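Local coordinates for DUF3298 domain-containing protein (PDB 4E72) that is of unknown function but belongs to the DUF3298 family and is probably a secreted or membrane-attached lipoprotein of Pseudomonas aeruginosa, at residues 87-91 against 100-104; 118-122 against 179-183. All coordinates share one frame. Residues are numbered along the deposited sequence.

Interaction 1: residues 87-91 against 100-104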
loop_
_atom_site.group_PDB
_atom_site.type_symbol
_atom_site.label_atom_id
_atom_site.label_comp_id
_atom_site.label_asym_id
_atom_site.label_seq_id
_atom_site.Cartn_x
_atom_site.Cartn_y
_atom_site.Cartn_z
ATOM N N LEU A 87 0.758 -11.975 2.814
ATOM C CA LEU A 87 0.142 -10.717 3.235
ATOM C C LEU A 87 1.035 -10.053 4.257
ATOM O O LEU A 87 1.510 -10.712 5.208
ATOM C CB LEU A 87 -1.265 -10.920 3.831
ATOM C CG LEU A 87 -2.398 -11.332 2.887
ATOM C CD1 LEU A 87 -3.601 -11.748 3.710
ATOM C CD2 LEU A 87 -2.788 -10.205 1.940
ATOM N N GLN A 88 1.289 -8.764 4.065
ATOM C CA GLN A 88 2.178 -8.061 4.977
ATOM C C GLN A 88 1.752 -6.612 5.204
ATOM O O GLN A 88 1.413 -5.875 4.262
ATOM C CB GLN A 88 3.635 -8.121 4.468
ATOM C CG GLN A 88 4.619 -7.451 5.414
ATOM C CD GLN A 88 5.903 -7.142 4.725
ATOM O OE1 GLN A 88 6.790 -7.984 4.629
ATOM N NE2 GLN A 88 6.031 -5.918 4.238
ATOM N N ALA A 89 1.803 -6.223 6.477
ATOM C CA ALA A 89 1.550 -4.873 6.961
ATOM C C ALA A 89 2.723 -4.450 7.802
ATOM O O ALA A 89 3.131 -5.194 8.718
ATOM C CB ALA A 89 0.268 -4.832 7.779
ATOM N N LYS A 90 3.326 -3.310 7.445
ATOM C CA LYS A 90 4.458 -2.742 8.186
ATOM C C LYS A 90 4.349 -1.216 8.250
ATOM O O LYS A 90 3.796 -0.577 7.339
ATOM C CB LYS A 90 5.838 -3.183 7.635
ATOM C CG LYS A 90 6.161 -2.749 6.210
ATOM C CD LYS A 90 7.654 -2.849 5.927
ATOM C CE LYS A 90 8.067 -1.945 4.786
ATOM N NZ LYS A 90 9.547 -1.932 4.585
ATOM N N VAL A 91 4.844 -0.649 9.347
ATOM C CA VAL A 91 4.872 0.793 9.524
ATOM C C VAL A 91 5.953 1.357 8.593
ATOM O O VAL A 91 7.116 1.012 8.721
ATOM C CB VAL A 91 5.074 1.242 10.992
ATOM C CG1 VAL A 91 5.246 2.759 11.077
ATOM C CG2 VAL A 91 3.904 0.791 11.873
ATOM N N ILE A 100 1.916 5.867 8.975
ATOM C CA ILE A 100 1.830 5.468 7.569
ATOM C C ILE A 100 2.143 3.982 7.499
ATOM O O ILE A 100 3.263 3.584 7.762
ATOM C CB ILE A 100 2.696 6.307 6.582
ATOM C CG1 ILE A 100 2.662 7.829 6.840
ATOM C CG2 ILE A 100 2.418 5.915 5.101
ATOM C CD1 ILE A 100 1.305 8.548 6.951
ATOM N N ILE A 101 1.125 3.173 7.245
ATOM C CA ILE A 101 1.231 1.722 7.151
ATOM C C ILE A 101 1.276 1.340 5.688
ATOM O O ILE A 101 0.404 1.755 4.923
ATOM C CB ILE A 101 0.069 1.001 7.906
ATOM C CG1 ILE A 101 0.142 1.314 9.431
ATOM C CG2 ILE A 101 0.123 -0.527 7.668
ATOM C CD1 ILE A 101 -1.119 1.084 10.184
ATOM N N GLU A 102 2.312 0.575 5.302
ATOM C CA GLU A 102 2.458 0.046 3.942
ATOM C C GLU A 102 2.021 -1.417 3.922
ATOM O O GLU A 102 2.436 -2.210 4.785
ATOM C CB GLU A 102 3.886 0.201 3.404
ATOM C CG GLU A 102 3.890 0.151 1.881
ATOM C CD GLU A 102 5.196 0.325 1.129
ATOM O OE1 GLU A 102 6.077 1.092 1.586
ATOM O OE2 GLU A 102 5.302 -0.262 0.029
ATOM N N LEU A 103 1.178 -1.762 2.928
ATOM C CA LEU A 103 0.602 -3.092 2.735
ATOM C C LEU A 103 1.153 -3.780 1.499
ATOM O O LEU A 103 1.266 -3.152 0.451
ATOM C CB LEU A 103 -0.928 -2.981 2.602
ATOM C CG LEU A 103 -1.642 -2.089 3.632
ATOM C CD1 LEU A 103 -2.925 -1.574 3.075
ATOM C CD2 LEU A 103 -1.869 -2.827 4.953
ATOM N N SER A 104 1.492 -5.080 1.628
ATOM C CA SER A 104 2.025 -5.936 0.557
ATOM C C SER A 104 1.288 -7.234 0.524
ATOM O O SER A 104 0.992 -7.817 1.571
ATOM C CB SER A 104 3.509 -6.254 0.766
ATOM O OG SER A 104 4.292 -5.094 0.952
HETATM O O HOH W 1 4.147 -4.136 3.436
#
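Ser104 and Gln88 bury the most surface here, and they face each other as a hydrogen-bonded pair of an antiparallel beta hairpin. Their backbones exchange two bonds, Gln88 N to Ser104 O (2.7 Å) and Ser104 N to Gln88 O (2.8 Å). The side chains do not bond directly, since Gln88 NE2 and Ser104 OG stay 3.8 Å apart; a water lies between them instead, hydrogen-bonded to both atoms at 2.7 Å. It accepts from Gln88 NE2 and donates to Glu102 O (2.9 Å), so it ties both side chains to the backbone of the 100-104 strand.

Lys90, next in buried area, forms the other hydrogen-bonded pair, with Glu102: Lys90 N reaches Glu102 O at 3.0 Å, and Glu102 N reaches Lys90 O at 2.8 Å. Although the two side chains share a sheet face, the Glu102 carboxylate makes its salt bridge with Arg92. The alternate pairs, Ala89 with Leu103 between these two and Val91 with Ile101 beyond them, are non-hydrogen-bonded and turn to the opposite, apolar face, where Ala89 CB lies 4.1 Å from Leu103 CD2 and 4.3 Å from Ile101 CG2.

That apolar face is covered by helix 44-54, whose Val48 touches both Ala89 and Ile101, while strands 30-37 and 115-124 flank the hairpin within the mixed sheet.

Interaction 2: residues 118-122 against 179-183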
loop_
_atom_site.group_PDB
_atom_site.type_symbol
_atom_site.label_atom_id
_atom_site.label_comp_id
_atom_site.label_asym_id
_atom_site.label_seq_id
_atom_site.Cartn_x
_atom_site.Cartn_y
_atom_site.Cartn_z
ATOM N N ARG A 118 -0.107 -3.797 -3.524
ATOM C CA ARG A 118 0.449 -2.774 -2.610
ATOM C C ARG A 118 -0.667 -1.886 -2.189
ATOM O O ARG A 118 -1.651 -1.795 -2.902
ATOM C CB ARG A 118 1.600 -1.937 -3.228
ATOM C CG ARG A 118 2.887 -2.684 -3.503
ATOM C CD ARG A 118 3.667 -3.087 -2.263
ATOM N NE ARG A 118 4.939 -3.722 -2.619
ATOM C CZ ARG A 118 5.087 -4.984 -3.029
ATOM N NH1 ARG A 118 4.032 -5.791 -3.126
ATOM N NH2 ARG A 118 6.287 -5.445 -3.356
ATOM N N GLY A 119 -0.517 -1.251 -1.035
ATOM C CA GLY A 119 -1.507 -0.332 -0.478
ATOM C C GLY A 119 -0.945 0.509 0.656
ATOM O O GLY A 119 0.138 0.229 1.196
ATOM N N PHE A 120 -1.670 1.562 1.004
ATOM C CA PHE A 120 -1.285 2.422 2.128
ATOM C C PHE A 120 -2.451 2.598 3.080
ATOM O O PHE A 120 -3.616 2.536 2.671
ATOM C CB PHE A 120 -0.821 3.815 1.654
ATOM C CG PHE A 120 0.492 3.889 0.921
ATOM C CD1 PHE A 120 1.667 3.412 1.507
ATOM C CD2 PHE A 120 0.583 4.539 -0.304
ATOM C CE1 PHE A 120 2.895 3.515 0.839
ATOM C CE2 PHE A 120 1.814 4.658 -0.962
ATOM C CZ PHE A 120 2.959 4.131 -0.395
ATOM N N ILE A 121 -2.129 2.833 4.342
ATOM C CA ILE A 121 -3.045 3.291 5.380
ATOM C C ILE A 121 -2.414 4.588 5.910
ATOM O O ILE A 121 -1.246 4.586 6.297
ATOM C CB ILE A 121 -3.334 2.276 6.515
ATOM C CG1 ILE A 121 -3.862 0.920 5.987
ATOM C CG2 ILE A 121 -4.276 2.909 7.581
ATOM C CD1 ILE A 121 -3.897 -0.220 7.056
ATOM N N ASN A 122 -3.155 5.686 5.879
ATOM C CA ASN A 122 -2.728 6.966 6.455
ATOM C C ASN A 122 -3.604 7.209 7.685
ATOM O O ASN A 122 -4.722 7.670 7.562
ATOM C CB ASN A 122 -2.822 8.116 5.449
ATOM C CG ASN A 122 -1.903 7.964 4.287
ATOM O OD1 ASN A 122 -0.770 8.457 4.315
ATOM N ND2 ASN A 122 -2.365 7.254 3.249
ATOM N N HIS A 179 -3.272 4.656 -4.195
ATOM C CA HIS A 179 -2.267 4.575 -3.108
ATOM C C HIS A 179 -1.420 5.823 -2.995
ATOM O O HIS A 179 -0.437 6.015 -3.719
ATOM C CB HIS A 179 -1.351 3.341 -3.291
ATOM C CG HIS A 179 -2.038 2.129 -3.868
ATOM N ND1 HIS A 179 -3.169 1.576 -3.265
ATOM C CD2 HIS A 179 -1.691 1.368 -4.929
ATOM C CE1 HIS A 179 -3.488 0.525 -3.993
ATOM N NE2 HIS A 179 -2.602 0.323 -4.981
ATOM N N VAL A 180 -1.798 6.663 -2.037
ATOM C CA VAL A 180 -1.192 7.954 -1.763
ATOM C C VAL A 180 -0.779 7.957 -0.316
ATOM O O VAL A 180 -1.625 7.719 0.534
ATOM C CB VAL A 180 -2.198 9.113 -2.073
ATOM C CG1 VAL A 180 -1.634 10.489 -1.667
ATOM C CG2 VAL A 180 -2.626 9.121 -3.538
ATOM N N ALA A 181 0.495 8.256 -0.020
ATOM C CA ALA A 181 0.946 8.314 1.365
ATOM C C ALA A 181 1.502 9.681 1.730
ATOM O O ALA A 181 2.250 10.285 0.944
ATOM C CB ALA A 181 1.977 7.256 1.627
ATOM N N LEU A 182 1.134 10.166 2.948
ATOM C CA LEU A 182 1.617 11.421 3.481
ATOM C C LEU A 182 2.997 11.182 4.122
ATOM O O LEU A 182 3.164 11.275 5.343
ATOM C CB LEU A 182 0.608 12.045 4.473
ATOM C CG LEU A 182 -0.722 12.593 3.883
ATOM C CD1 LEU A 182 -1.638 13.087 4.995
ATOM C CD2 LEU A 182 -0.476 13.750 2.888
ATOM N N THR A 183 3.997 10.846 3.280
ATOM C CA THR A 183 5.363 10.605 3.737
ATOM C C THR A 183 5.993 11.986 4.107
ATOM O O THR A 183 5.454 13.052 3.763
ATOM C CB THR A 183 6.134 9.752 2.723
ATOM O OG1 THR A 183 5.805 10.181 1.410
ATOM C CG2 THR A 183 5.790 8.273 2.840
HETATM O O HOH W 2 -3.992 2.107 -0.548
#
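Strand 118-122 and the short strand 179-181 run in roughly the same direction, their axes inclined at 42° and no closer than 6.2 Å. No backbone hydrogen bond joins them; the closest CA atoms, those of Gly119 and His179, are 5.6 Å apart. A water spans this end, accepting from Phe120 N (2.8 Å) and hydrogen-bonded to His179 ND1 (2.9 Å). The His179 ring presents a face to Gly119, whose CA lies 4.2 Å from the ring centroid in a CH-pi contact. His179 NE2 is hydrogen-bonded to Asp192.

Here an outer strand of the three-stranded antiparallel sheet, 179-181, within the DUF3298 family region, comes up close against strand 115-124 of the large mixed sheet. Phe120 projects from the large sheet toward the small one, where it also touches Thr188 and Lys190 of strand 187-190. Ala181 CB sits almost centrally over one face of its ring, 3.5 Å from the centroid and 7° off the normal, while Val180 N and the His179 carbonyl carbon lie near the ring edge.

At the other end, Asn122 uses its amide to substitute for strand pairing. Its ND2 donates to Val180 O (2.9 Å), and its OD1 accepts from Leu182 N (2.9 Å, 171° at the hydrogen), gripping the backbone where it enters an inverse gamma turn centred on Leu182.

In the fold
The centres of interactions 1 and 2 lie 9 Å apart, close to the centre of the folded chain, and the two come in series along the sequence. Interaction 1 pairs neighbouring strands within the mixed sheet; interaction 2 joins the next strand of that sheet, 115-124, to the smaller antiparallel sheet, its two segments separated by 56 residues, half of them helical. Strands 98-108 and 115-124 connect them directly, through probable hydrogen bonds from Ile121 N to Ile101 O (2.8 Å) and from Leu103 N to Gly119 O (2.8 Å). Local hairpin pairing thus continues into a long-range contact that brings the two sheets together, with helix 44-54 against the other face of the large sheet.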